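Local coordinates for de novo design, hyper stable, disulfide-rich mini protein (Synthetic construct, PDB 5JG9), which has no known natural function but was designed from scratch as a hyperstable miniprotein, a small helix-and-sheet fold constrained by three disulfides, at residues E14-R18 with C40-E44. Numbering follows the deposited sequence.
Sequences EERVR and CYVCE
In this β-α-β-β miniprotein, the first turn of helix 14-28 packs on the central strand, 40-46, of a three-stranded antiparallel sheet. The segment axes run almost parallel (5°) and approach to 8.4 Å, with E14 CA 6.0 Å from Y41 CA. Along the extended strand, C40 turns its side chain away from the helix, into the disulfide with C10. Y41 points toward the helix, chi1 m and chi2 near 86°; E14 CG lies over one face of its ring, 3.6 Å from the centroid and 14° off the normal, a CH-pi contact. Y41 OH is hydrogen-bonded to K36 NZ. V42 faces the far side of the sheet. C43, its CA-to-CB bond sideways and chi1 t, forms the disulfide with C21 further along helix 14-28, a covalent tie between strand and helix. V17, chi1 t, fills the interface, CG1 3.8 Å from Y41 CB and 4.2 Å from C43 N. One helical turn apart, E14 (chi1, chi2 t) and R18 (chi1 m) form a salt bridge, R18 NE to E14 OE2 at 2.7 Å, leaving R18 NH2 3.9 Å from Y41 CE2.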
ATOM      1  N   GLU A  14      -5.337  -8.032   5.216  1.00 36.44           N
ATOM      2  CA  GLU A  14      -4.007  -7.498   5.400  1.00 37.54           C
ATOM      3  C   GLU A  14      -3.007  -8.207   4.445  1.00 39.40           C
ATOM      4  O   GLU A  14      -2.158  -7.596   3.839  1.00 39.04           O
ATOM      5  CB  GLU A  14      -3.588  -7.739   6.837  1.00 40.58           C
ATOM      6  CG  GLU A  14      -2.175  -7.259   7.139  1.00 41.76           C
ATOM      7  CD  GLU A  14      -1.743  -7.579   8.551  1.00 43.77           C
ATOM      8  OE1 GLU A  14      -2.504  -8.223   9.297  1.00 48.18           O
ATOM      9  OE2 GLU A  14      -0.644  -7.170   8.903  1.00 45.35           O
ATOM     10  N   GLU A  15      -3.147  -9.523   4.322  1.00 42.13           N
ATOM     11  CA  GLU A  15      -2.190 -10.351   3.564  1.00 45.66           C
ATOM     12  C   GLU A  15      -2.149  -9.878   2.092  1.00 41.47           C
ATOM     13  O   GLU A  15      -1.092  -9.547   1.572  1.00 40.07           O
ATOM     14  CB  GLU A  15      -2.562 -11.848   3.750  1.00 50.69           C
ATOM     15  CG  GLU A  15      -1.445 -12.815   3.391  1.00 55.88           C
ATOM     16  CD  GLU A  15      -1.249 -13.013   1.888  1.00 57.42           C
ATOM     17  OE1 GLU A  15      -0.041 -13.248   1.479  1.00 59.83           O
ATOM     18  OE2 GLU A  15      -2.303 -12.961   1.130  1.00 54.80           O
ATOM     19  N   ARG A  16      -3.335  -9.670   1.510  1.00 42.27           N
ATOM     20  CA  ARG A  16      -3.487  -9.224   0.115  1.00 40.56           C
ATOM     21  C   ARG A  16      -2.999  -7.822  -0.101  1.00 35.59           C
ATOM     22  O   ARG A  16      -2.327  -7.508  -1.081  1.00 33.04           O
ATOM     23  CB  ARG A  16      -4.951  -9.263  -0.275  1.00 42.42           C
ATOM     24  CG  ARG A  16      -5.161  -8.961  -1.721  1.00 43.17           C
ATOM     25  CD  ARG A  16      -6.588  -9.261  -2.147  1.00 47.67           C
ATOM     26  NE  ARG A  16      -6.795  -8.798  -3.514  1.00 51.04           N
ATOM     27  CZ  ARG A  16      -7.979  -8.477  -4.087  1.00 51.82           C
ATOM     28  NH1 ARG A  16      -9.118  -8.583  -3.412  1.00 54.02           N
ATOM     29  NH2 ARG A  16      -8.019  -8.018  -5.353  1.00 49.41           N
ATOM     30  N   VAL A  17      -3.328  -6.941   0.837  1.00 33.66           N
ATOM     31  CA  VAL A  17      -2.934  -5.575   0.709  1.00 28.88           C
ATOM     32  C   VAL A  17      -1.371  -5.510   0.658  1.00 28.91           C
ATOM     33  O   VAL A  17      -0.791  -4.724  -0.135  1.00 26.89           O
ATOM     34  CB  VAL A  17      -3.509  -4.681   1.837  1.00 27.59           C
ATOM     35  CG1 VAL A  17      -2.972  -3.278   1.768  1.00 24.81           C
ATOM     36  CG2 VAL A  17      -5.027  -4.588   1.733  1.00 28.28           C
ATOM     37  N   ARG A  18      -0.739  -6.214   1.589  1.00 29.88           N
ATOM     38  CA  ARG A  18       0.718  -6.185   1.776  1.00 31.35           C
ATOM     39  C   ARG A  18       1.416  -6.689   0.509  1.00 31.57           C
ATOM     40  O   ARG A  18       2.382  -6.097   0.023  1.00 30.23           O
ATOM     41  CB  ARG A  18       1.107  -7.050   3.013  1.00 35.66           C
ATOM     42  CG  ARG A  18       0.922  -6.320   4.347  1.00 38.13           C
ATOM     43  CD  ARG A  18       1.218  -7.243   5.505  1.00 44.62           C
ATOM     44  NE  ARG A  18       0.930  -6.586   6.770  1.00 48.29           N
ATOM     45  CZ  ARG A  18       1.617  -5.543   7.273  1.00 48.66           C
ATOM     46  NH1 ARG A  18       2.703  -4.981   6.685  1.00 46.64           N
ATOM     47  NH2 ARG A  18       1.177  -5.043   8.403  1.00 54.78           N
ATOM     48  N   CYS A  40      -8.541  -0.938   8.558  1.00 23.67           N
ATOM     49  CA  CYS A  40      -8.272  -1.087   7.131  1.00 23.91           C
ATOM     50  C   CYS A  40      -6.825  -0.859   6.869  1.00 26.32           C
ATOM     51  O   CYS A  40      -6.232   0.089   7.432  1.00 26.06           O
ATOM     52  CB  CYS A  40      -9.050  -0.032   6.362  1.00 23.79           C
ATOM     53  SG  CYS A  40     -10.828  -0.164   6.546  1.00 23.33           S
ATOM     54  N   TYR A  41      -6.232  -1.697   6.033  1.00 25.47           N
ATOM     55  CA  TYR A  41      -4.867  -1.569   5.629  1.00 25.96           C
ATOM     56  C   TYR A  41      -4.798  -0.673   4.403  1.00 23.79           C
ATOM     57  O   TYR A  41      -5.748  -0.590   3.615  1.00 20.31           O
ATOM     58  CB  TYR A  41      -4.232  -2.949   5.371  1.00 26.60           C
ATOM     59  CG  TYR A  41      -4.035  -3.635   6.678  1.00 27.17           C
ATOM     60  CD1 TYR A  41      -5.049  -4.372   7.235  1.00 28.25           C
ATOM     61  CD2 TYR A  41      -2.820  -3.514   7.383  1.00 28.84           C
ATOM     62  CE1 TYR A  41      -4.936  -4.904   8.503  1.00 30.57           C
ATOM     63  CE2 TYR A  41      -2.650  -4.105   8.618  1.00 31.16           C
ATOM     64  CZ  TYR A  41      -3.703  -4.781   9.179  1.00 32.43           C
ATOM     65  OH  TYR A  41      -3.573  -5.343  10.408  1.00 34.92           O
ATOM     66  N   VAL A  42      -3.671   0.048   4.353  1.00 21.69           N
ATOM     67  CA  VAL A  42      -3.432   1.162   3.448  1.00 21.74           C
ATOM     68  C   VAL A  42      -2.053   0.895   2.809  1.00 20.90           C
ATOM     69  O   VAL A  42      -1.084   0.712   3.479  1.00 21.09           O
ATOM     70  CB  VAL A  42      -3.467   2.560   4.184  1.00 21.89           C
ATOM     71  CG1 VAL A  42      -3.153   3.699   3.203  1.00 21.75           C
ATOM     72  CG2 VAL A  42      -4.815   2.801   4.823  1.00 23.64           C
ATOM     73  N   CYS A  43      -2.014   0.847   1.492  1.00 21.15           N
ATOM     74  CA  CYS A  43      -0.780   0.873   0.705  1.00 22.30           C
ATOM     75  C   CYS A  43      -0.325   2.323   0.450  1.00 22.99           C
ATOM     76  O   CYS A  43      -1.050   3.114  -0.204  1.00 23.23           O
ATOM     77  CB  CYS A  43      -0.958   0.162  -0.622  1.00 22.16           C
ATOM     78  SG  CYS A  43       0.556   0.205  -1.576  1.00 23.38           S
ATOM     79  N   GLU A  44       0.829   2.685   0.951  1.00 22.83           N
ATOM     80  CA  GLU A  44       1.437   4.000   0.636  1.00 23.98           C
ATOM     81  C   GLU A  44       2.581   3.840  -0.311  1.00 23.85           C
ATOM     82  O   GLU A  44       3.537   3.077  -0.022  1.00 24.61           O
ATOM     83  CB  GLU A  44       1.932   4.627   1.937  1.00 27.11           C
ATOM     84  CG  GLU A  44       2.805   5.880   1.661  1.00 31.24           C
ATOM     85  CD  GLU A  44       3.496   6.361   2.947  1.00 33.86           C
ATOM     86  OE1 GLU A  44       4.759   6.222   3.012  1.00 35.09           O
ATOM     87  OE2 GLU A  44       2.771   6.760   3.871  1.00 33.09           O
TER